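Local structure of ribonuclease J (Methanolobus psychrophilus R15, 5HAB) at residues L76-E80 with M81-P85; D108-G111 with A112-K115; Y450-G453 with D454-L458. The protein probably degrades RNA as an archaeal exoribonuclease of the beta-CASP branch of the metallo-beta-lactamase superfamily. The protein carries 1 engineered substitution. All coordinates share one frame; numbering follows the deposited sequence.

Interaction 1. Residues L76-E80 with M81-P85; sequences LELIE and MGAIP
The ends of Leu78 and Met81 meet where helix 75-81 finishes, and Ile84 folds back against Leu78 and Ile79: a helix C-terminus closed by a glycine, with the chain after it doubling back on the last turn. Met81 N bonds to Glu77 O (2.9 Å, 155° at the hydrogen); the next backbone bond, Gly82 N to Leu78 O, is modelled doubtfully short. Gly82 leaves helical geometry with a positive phi, a conformation that by itself favours glycine, and the cis peptide modelled between Gly82 and Ala83 is doubtful. Beyond Gly82 the chain comes back along the helix, bringing Ile84 against Leu78.

Met81 carries its contact at the far end. Its chain bends at chi3 (-40°), curling the methyl CE back until it lies 3.6 Å from Leu78 CD2. Leu78 is thereby gripped at two heights, its branch by Met81 and its root by Ile84, whose CD1 comes within 3.6 Å of Leu78 CB. Around this cluster, Met73 also meets Leu78, His65 meets Met81, and Leu116 of helix 113-116 meets Ile84. For Ile84 the decisive torsion is chi1 (69°): it sets CG1 between the backbone N and the carbonyl carbon, on the helix side. The side chains of Ile84 and Ile79 cross at about a right angle, and Ile84 CG1 lies against both Leu78 CB and Ile79 CG1, 3.6 Å from the latter.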
loop_
_atom_site.group_PDB
_atom_site.type_symbol
_atom_site.label_atom_id
_atom_site.label_comp_id
_atom_site.label_asym_id
_atom_site.label_seq_id
_atom_site.Cartn_x
_atom_site.Cartn_y
_atom_site.Cartn_z
ATOM N N LEU B 76 24.559 28.730 3.192
ATOM C CA LEU B 76 25.082 27.880 2.122
ATOM C C LEU B 76 25.096 26.406 2.501
ATOM O O LEU B 76 24.880 25.543 1.650
ATOM C CB LEU B 76 26.485 28.325 1.703
ATOM C CG LEU B 76 26.549 29.248 0.478
ATOM C CD1 LEU B 76 25.524 30.381 0.545
ATOM C CD2 LEU B 76 27.956 29.806 0.290
ATOM N N GLU B 77 25.317 26.118 3.777
ATOM C CA GLU B 77 25.356 24.738 4.232
ATOM C C GLU B 77 23.937 24.180 4.208
ATOM O O GLU B 77 23.703 23.036 3.810
ATOM C CB GLU B 77 25.961 24.655 5.634
ATOM C CG GLU B 77 25.883 23.290 6.287
ATOM C CD GLU B 77 26.571 23.261 7.641
ATOM O OE1 GLU B 77 26.621 22.180 8.265
ATOM O OE2 GLU B 77 27.057 24.326 8.086
ATOM N N LEU B 78 22.988 25.023 4.600
ATOM C CA LEU B 78 21.583 24.672 4.541
ATOM C C LEU B 78 21.146 24.452 3.096
ATOM O O LEU B 78 20.338 23.579 2.822
ATOM C CB LEU B 78 20.735 25.759 5.194
ATOM C CG LEU B 78 20.760 25.832 6.719
ATOM C CD1 LEU B 78 20.083 27.106 7.181
ATOM C CD2 LEU B 78 20.074 24.619 7.324
ATOM N N ILE B 79 21.698 25.229 2.169
ATOM C CA ILE B 79 21.368 25.061 0.760
ATOM C C ILE B 79 21.924 23.736 0.252
ATOM O O ILE B 79 21.245 23.015 -0.482
ATOM C CB ILE B 79 21.884 26.234 -0.084
ATOM C CG1 ILE B 79 21.095 27.502 0.231
ATOM C CG2 ILE B 79 21.756 25.920 -1.560
ATOM C CD1 ILE B 79 21.573 28.713 -0.529
ATOM N N GLU B 80 23.151 23.410 0.653
ATOM C CA GLU B 80 23.762 22.132 0.277
ATOM C C GLU B 80 22.959 20.952 0.828
ATOM O O GLU B 80 22.877 19.906 0.189
ATOM C CB GLU B 80 25.214 22.053 0.755
ATOM C CG GLU B 80 26.153 23.051 0.081
ATOM C CD GLU B 80 27.561 23.026 0.663
ATOM O OE1 GLU B 80 27.920 22.025 1.319
ATOM O OE2 GLU B 80 28.310 24.008 0.465
ATOM N N MET B 81 22.372 21.119 2.011
ATOM C CA MET B 81 21.418 20.134 2.513
ATOM C C MET B 81 20.073 20.312 1.803
ATOM O O MET B 81 19.464 19.342 1.360
ATOM C CB MET B 81 21.218 20.269 4.024
ATOM C CG MET B 81 22.498 20.318 4.836
ATOM S SD MET B 81 22.177 20.123 6.599
ATOM C CE MET B 81 20.689 21.094 6.792
ATOM N N GLY B 82 19.627 21.567 1.729
ATOM C CA GLY B 82 18.377 21.962 1.094
ATOM C C GLY B 82 17.157 21.140 1.457
ATOM O O GLY B 82 16.785 20.310 0.629
ATOM N N ALA B 83 16.501 21.295 2.618
ATOM C CA ALA B 83 16.602 22.315 3.693
ATOM C C ALA B 83 16.091 23.704 3.295
ATOM O O ALA B 83 14.969 24.054 3.664
ATOM C CB ALA B 83 18.000 22.406 4.269
ATOM N N ILE B 84 16.882 24.523 2.608
ATOM C CA ILE B 84 16.354 25.833 2.199
ATOM C C ILE B 84 16.576 26.059 0.707
ATOM O O ILE B 84 17.443 25.424 0.107
ATOM C CB ILE B 84 16.961 26.996 3.029
ATOM C CG1 ILE B 84 18.443 27.196 2.706
ATOM C CG2 ILE B 84 16.721 26.777 4.518
ATOM C CD1 ILE B 84 19.039 28.426 3.369
ATOM N N PRO B 85 15.791 26.968 0.102
ATOM C CA PRO B 85 15.880 27.125 -1.353
ATOM C C PRO B 85 17.222 27.668 -1.817
ATOM O O PRO B 85 17.809 28.526 -1.164
ATOM C CB PRO B 85 14.744 28.108 -1.678
ATOM C CG PRO B 85 14.312 28.668 -0.389
ATOM C CD PRO B 85 14.643 27.696 0.666
#

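Interaction 2. Residues D108-G111 with A112-K115; sequences DHIG and AIPK. With nucleotides of chain D.
Ile110 and Ile113 are joined at the ends of a type I beta turn, with Gly111 and Ala112 at its corners. Ile113 N donates to Ile110 O over 3.1 Å, but from well above the carbonyl plane (65° out of it). The same carbonyl oxygen faces a ring carbon at the next residue, Pro114 CD at 3.7 Å; proline has no N-H, so a helical bond from residue 114 cannot form. Beside the turn, Ile113 CG1 stands anti to its own carbonyl carbon (chi1 -75°) and lies against Ile110, 3.9 Å from Ile110 CB. The chain then resumes as helix 113-116, with Lys115 N bonded to Ala112 O.

In the next shell, Cys102 of strand 96-102 meets both isoleucines, while helix 128-138 covers them through Ile134 and Gln137 on Ile110 and Ile138 on Ile113. Backbone bonds between Met55 and both His109 and Ala112 tie the turn to the loop after strand 49-53.

Just before the turn come Asp108 and His109, which probably belong to the active site. Asp108 lies beside the RNA phosphate, with CG 3.4 Å from OP2 of A2 of chain D, and Asp196 is close to its OD2. The histidines cluster nearby: His109 stacks on His104 and hydrogen-bonds through NE2 to His432. His104, Asp108 and His109 match the His-X-His-X-Asp-His signature of the metallo-beta-lactamase fold, whose second histidine is here an engineered alanine; this is consistent with a metal-dependent centre, as in relatives.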
loop_
_atom_site.group_PDB
_atom_site.type_symbol
_atom_site.label_atom_id
_atom_site.label_comp_id
_atom_site.label_asym_id
_atom_site.label_seq_id
_atom_site.Cartn_x
_atom_site.Cartn_y
_atom_site.Cartn_z
ATOM N N ASP B 108 6.972 26.471 6.078
ATOM C CA ASP B 108 7.209 26.162 4.677
ATOM C C ASP B 108 7.038 27.428 3.834
ATOM O O ASP B 108 7.188 27.390 2.614
ATOM C CB ASP B 108 6.281 25.043 4.191
ATOM C CG ASP B 108 4.848 25.494 4.042
ATOM O OD1 ASP B 108 4.322 26.158 4.960
ATOM O OD2 ASP B 108 4.251 25.188 2.993
ATOM N N HIS B 109 6.749 28.550 4.493
ATOM C CA HIS B 109 6.723 29.843 3.817
ATOM C C HIS B 109 7.666 30.892 4.420
ATOM O O HIS B 109 8.128 31.781 3.710
ATOM C CB HIS B 109 5.302 30.403 3.795
ATOM C CG HIS B 109 4.460 29.848 2.695
ATOM N ND1 HIS B 109 3.261 30.412 2.315
ATOM C CD2 HIS B 109 4.641 28.772 1.894
ATOM C CE1 HIS B 109 2.740 29.705 1.325
ATOM N NE2 HIS B 109 3.559 28.706 1.052
ATOM N N ILE B 110 7.968 30.803 5.713
ATOM C CA ILE B 110 8.856 31.796 6.318
ATOM C C ILE B 110 10.043 31.168 7.031
ATOM O O ILE B 110 10.861 31.881 7.604
ATOM C CB ILE B 110 8.098 32.721 7.296
ATOM C CG1 ILE B 110 7.684 31.959 8.559
ATOM C CG2 ILE B 110 6.913 33.380 6.609
ATOM C CD1 ILE B 110 7.256 32.864 9.696
ATOM N N GLY B 111 10.151 29.846 6.984
ATOM C CA GLY B 111 11.215 29.152 7.692
ATOM C C GLY B 111 12.635 29.519 7.288
ATOM O O GLY B 111 13.563 29.377 8.083
ATOM N N ALA B 112 12.810 29.997 6.058
ATOM C CA ALA B 112 14.134 30.373 5.566
ATOM C C ALA B 112 14.321 31.892 5.501
ATOM O O ALA B 112 15.373 32.363 5.072
ATOM C CB ALA B 112 14.393 29.758 4.199
ATOM N N ILE B 113 13.293 32.649 5.890
ATOM C CA ILE B 113 13.391 34.112 5.948
ATOM C C ILE B 113 14.666 34.586 6.674
ATOM O O ILE B 113 15.436 35.357 6.095
ATOM C CB ILE B 113 12.129 34.739 6.589
ATOM C CG1 ILE B 113 10.950 34.708 5.614
ATOM C CG2 ILE B 113 12.405 36.166 7.033
ATOM C CD1 ILE B 113 11.110 35.635 4.435
ATOM N N PRO B 114 14.921 34.099 7.910
ATOM C CA PRO B 114 16.103 34.591 8.630
ATOM C C PRO B 114 17.437 34.210 8.001
ATOM O O PRO B 114 18.477 34.672 8.466
ATOM C CB PRO B 114 15.978 33.929 10.011
ATOM C CG PRO B 114 14.576 33.483 10.110
ATOM C CD PRO B 114 14.181 33.122 8.728
ATOM N N LYS B 115 17.417 33.372 6.974
ATOM C CA LYS B 115 18.663 32.892 6.398
ATOM C C LYS B 115 18.976 33.522 5.039
ATOM O O LYS B 115 20.142 33.632 4.658
ATOM C CB LYS B 115 18.621 31.367 6.274
ATOM C CG LYS B 115 19.083 30.643 7.531
ATOM C CD LYS B 115 20.277 31.342 8.161
ATOM C CE LYS B 115 20.552 30.828 9.563
ATOM N NZ LYS B 115 21.066 29.434 9.549
ATOM P P A D 2 2.604 22.195 5.765
ATOM O OP1 A D 2 1.582 22.752 4.841
ATOM O OP2 A D 2 3.979 22.756 5.775
ATOM O "O5'" A D 2 2.003 22.275 7.240
ATOM C "C5'" A D 2 2.737 22.885 8.293
ATOM C "C4'" A D 2 2.944 21.947 9.456
ATOM O "O4'" A D 2 3.126 20.591 8.972
ATOM C "C3'" A D 2 4.179 22.217 10.305
ATOM O "O3'" A D 2 3.964 23.229 11.276
ATOM C "C2'" A D 2 4.494 20.851 10.904
ATOM O "O2'" A D 2 3.688 20.598 12.044
ATOM C "C1'" A D 2 4.063 19.910 9.778
ATOM N N9 A D 2 5.187 19.475 8.925
ATOM C C8 A D 2 5.341 19.702 7.578
ATOM N N7 A D 2 6.428 19.177 7.069
ATOM C C5 A D 2 7.026 18.547 8.151
ATOM C C6 A D 2 8.215 17.805 8.266
ATOM N N6 A D 2 9.041 17.567 7.241
ATOM N N1 A D 2 8.528 17.314 9.487
ATOM C C2 A D 2 7.696 17.557 10.511
ATOM N N3 A D 2 6.552 18.239 10.527
ATOM C C4 A D 2 6.267 18.709 9.299
#

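Interaction 3. Residues Y450-G453 with D454-L458; sequences YSLG and DTLHL. With SO4 (sulfate ion), chain M.
Ser451 O is the hub of a tight reversal, taking N-H groups from Asp454 and Thr455 while Gly453 N returns a bond to Leu456 O and Leu452 and Leu456 form a single beta bridge. The backbone angles of Leu452 and Gly453 make residues 451-454 a type II turn, and they call for glycine at 453, where a CB would be jammed against the carbonyl O of the residue before. The two main donors reach Ser451 O differently: Thr455 N lies in the carbonyl plane at 3.0 Å, whereas Asp454 N comes from above it at 3.1 Å; Leu456 N adds a weak third.

Thr455 closes the other end. With chi1 at 59°, OG1 sits between its backbone N and carbonyl carbon and takes the N-H of Ser451 almost straight (3.1 Å, 171°). That hydroxyl also lies obliquely against the Tyr450 ring, with OG1 3.3 Å from CD2, while Tyr450 OH is bonded to Pro425 O. Leu452 reaches across with CD1, which lies 4.3 Å from both Leu456 CG and Leu458 CB. Ile442 of helix 435-447 backs Leu452 and Leu456, and Leu458 packs on Leu458 of the second subunit.

His457 pairs NE2 with His427 ND1 and points ND1 at sulfate O1, which lies at the ring edge near its plane; the modelled 2.5 Å between ND1 and O1 is doubtfully short. Gly453 O is 3.0 Å from sulfate O2. The sulfate, probably from the crystallisation liquor, may mark a place where an anion can settle, with some possible effect on the ionisation of His457.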
loop_
_atom_site.group_PDB
_atom_site.type_symbol
_atom_site.label_atom_id
_atom_site.label_comp_id
_atom_site.label_asym_id
_atom_site.label_seq_id
_atom_site.Cartn_x
_atom_site.Cartn_y
_atom_site.Cartn_z
ATOM N N TYR B 450 -6.212 23.012 -20.797
ATOM C CA TYR B 450 -4.831 23.482 -20.936
ATOM C C TYR B 450 -3.943 22.449 -21.620
ATOM O O TYR B 450 -4.258 21.260 -21.647
ATOM C CB TYR B 450 -4.267 23.878 -19.570
ATOM C CG TYR B 450 -4.946 25.116 -19.035
ATOM C CD1 TYR B 450 -6.176 25.039 -18.390
ATOM C CD2 TYR B 450 -4.380 26.367 -19.215
ATOM C CE1 TYR B 450 -6.811 26.177 -17.922
ATOM C CE2 TYR B 450 -5.005 27.506 -18.752
ATOM C CZ TYR B 450 -6.218 27.408 -18.109
ATOM O OH TYR B 450 -6.832 28.550 -17.645
ATOM N N SER B 451 -2.853 22.923 -22.216
ATOM C CA SER B 451 -1.959 22.067 -22.987
ATOM C C SER B 451 -0.506 22.199 -22.519
ATOM O O SER B 451 0.018 23.312 -22.436
ATOM C CB SER B 451 -2.088 22.408 -24.475
ATOM O OG SER B 451 -1.098 21.751 -25.246
ATOM N N LEU B 452 0.144 21.068 -22.229
ATOM C CA LEU B 452 1.496 21.076 -21.654
ATOM C C LEU B 452 2.526 21.667 -22.612
ATOM O O LEU B 452 2.558 21.327 -23.785
ATOM C CB LEU B 452 1.920 19.656 -21.256
ATOM C CG LEU B 452 3.288 19.507 -20.576
ATOM C CD1 LEU B 452 3.319 20.275 -19.272
ATOM C CD2 LEU B 452 3.646 18.037 -20.332
ATOM N N GLY B 453 3.380 22.550 -22.112
ATOM C CA GLY B 453 4.369 23.176 -22.970
ATOM C C GLY B 453 3.823 24.361 -23.750
ATOM O O GLY B 453 4.543 25.014 -24.506
ATOM N N ASP B 454 2.539 24.639 -23.573
ATOM C CA ASP B 454 1.886 25.700 -24.320
ATOM C C ASP B 454 1.270 26.724 -23.369
ATOM O O ASP B 454 1.753 27.853 -23.271
ATOM C CB ASP B 454 0.823 25.109 -25.250
ATOM C CG ASP B 454 -0.002 26.175 -25.954
ATOM O OD1 ASP B 454 0.558 27.243 -26.288
ATOM O OD2 ASP B 454 -1.208 25.937 -26.189
ATOM N N THR B 455 0.218 26.318 -22.662
ATOM C CA THR B 455 -0.427 27.160 -21.659
ATOM C C THR B 455 -0.274 26.575 -20.254
ATOM O O THR B 455 -0.769 27.131 -19.277
ATOM C CB THR B 455 -1.917 27.313 -21.949
ATOM O OG1 THR B 455 -2.516 26.014 -21.961
ATOM C CG2 THR B 455 -2.129 27.968 -23.314
ATOM N N LEU B 456 0.409 25.441 -20.168
ATOM C CA LEU B 456 0.571 24.709 -18.920
ATOM C C LEU B 456 2.037 24.332 -18.814
ATOM O O LEU B 456 2.588 23.749 -19.746
ATOM C CB LEU B 456 -0.328 23.464 -18.901
ATOM C CG LEU B 456 -0.120 22.423 -17.796
ATOM C CD1 LEU B 456 -0.546 22.951 -16.434
ATOM C CD2 LEU B 456 -0.846 21.131 -18.129
ATOM N N HIS B 457 2.684 24.676 -17.703
ATOM C CA HIS B 457 4.140 24.586 -17.658
ATOM C C HIS B 457 4.696 23.859 -16.443
ATOM O O HIS B 457 4.383 24.180 -15.295
ATOM C CB HIS B 457 4.736 25.988 -17.759
ATOM C CG HIS B 457 4.161 26.784 -18.884
ATOM N ND1 HIS B 457 4.673 26.738 -20.163
ATOM C CD2 HIS B 457 3.075 27.591 -18.942
ATOM C CE1 HIS B 457 3.946 27.506 -20.953
ATOM N NE2 HIS B 457 2.970 28.035 -20.237
ATOM N N LEU B 458 5.544 22.879 -16.727
ATOM C CA LEU B 458 6.203 22.087 -15.707
ATOM C C LEU B 458 7.605 22.630 -15.451
ATOM O O LEU B 458 8.498 22.476 -16.281
ATOM C CB LEU B 458 6.267 20.615 -16.134
ATOM C CG LEU B 458 7.020 19.660 -15.210
ATOM C CD1 LEU B 458 6.494 19.759 -13.780
ATOM C CD2 LEU B 458 6.941 18.234 -15.722
HETATM S S SO4 M . 7.638 25.109 -21.988
HETATM O O1 SO4 M . 6.412 25.320 -21.227
HETATM O O2 SO4 M . 7.331 25.148 -23.415
HETATM O O3 SO4 M . 8.208 23.808 -21.642
HETATM O O4 SO4 M . 8.598 26.163 -21.667
#

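How the interactions relate
Interactions 1 and 2 are neighbours, their centres 12 Å apart, and follow one another along the chain with strand 96-102 between them. They touch directly: Leu78 CD1 lies 3.5 Å from Lys115 NZ, and Ile84 CG2 packs 3.8 Å from Ala112 CB. The closed helix end of interaction 1, whose nearest atom is about 9 Å from the RNA, thus abuts the turn that follows the probable active-site residues. Interaction 3 comes last, its centre about 30 Å from each of the others; its loop, which packs on the second subunit, leads into strand 464-469, an edge strand of the mixed sheet that also holds strand 96-102.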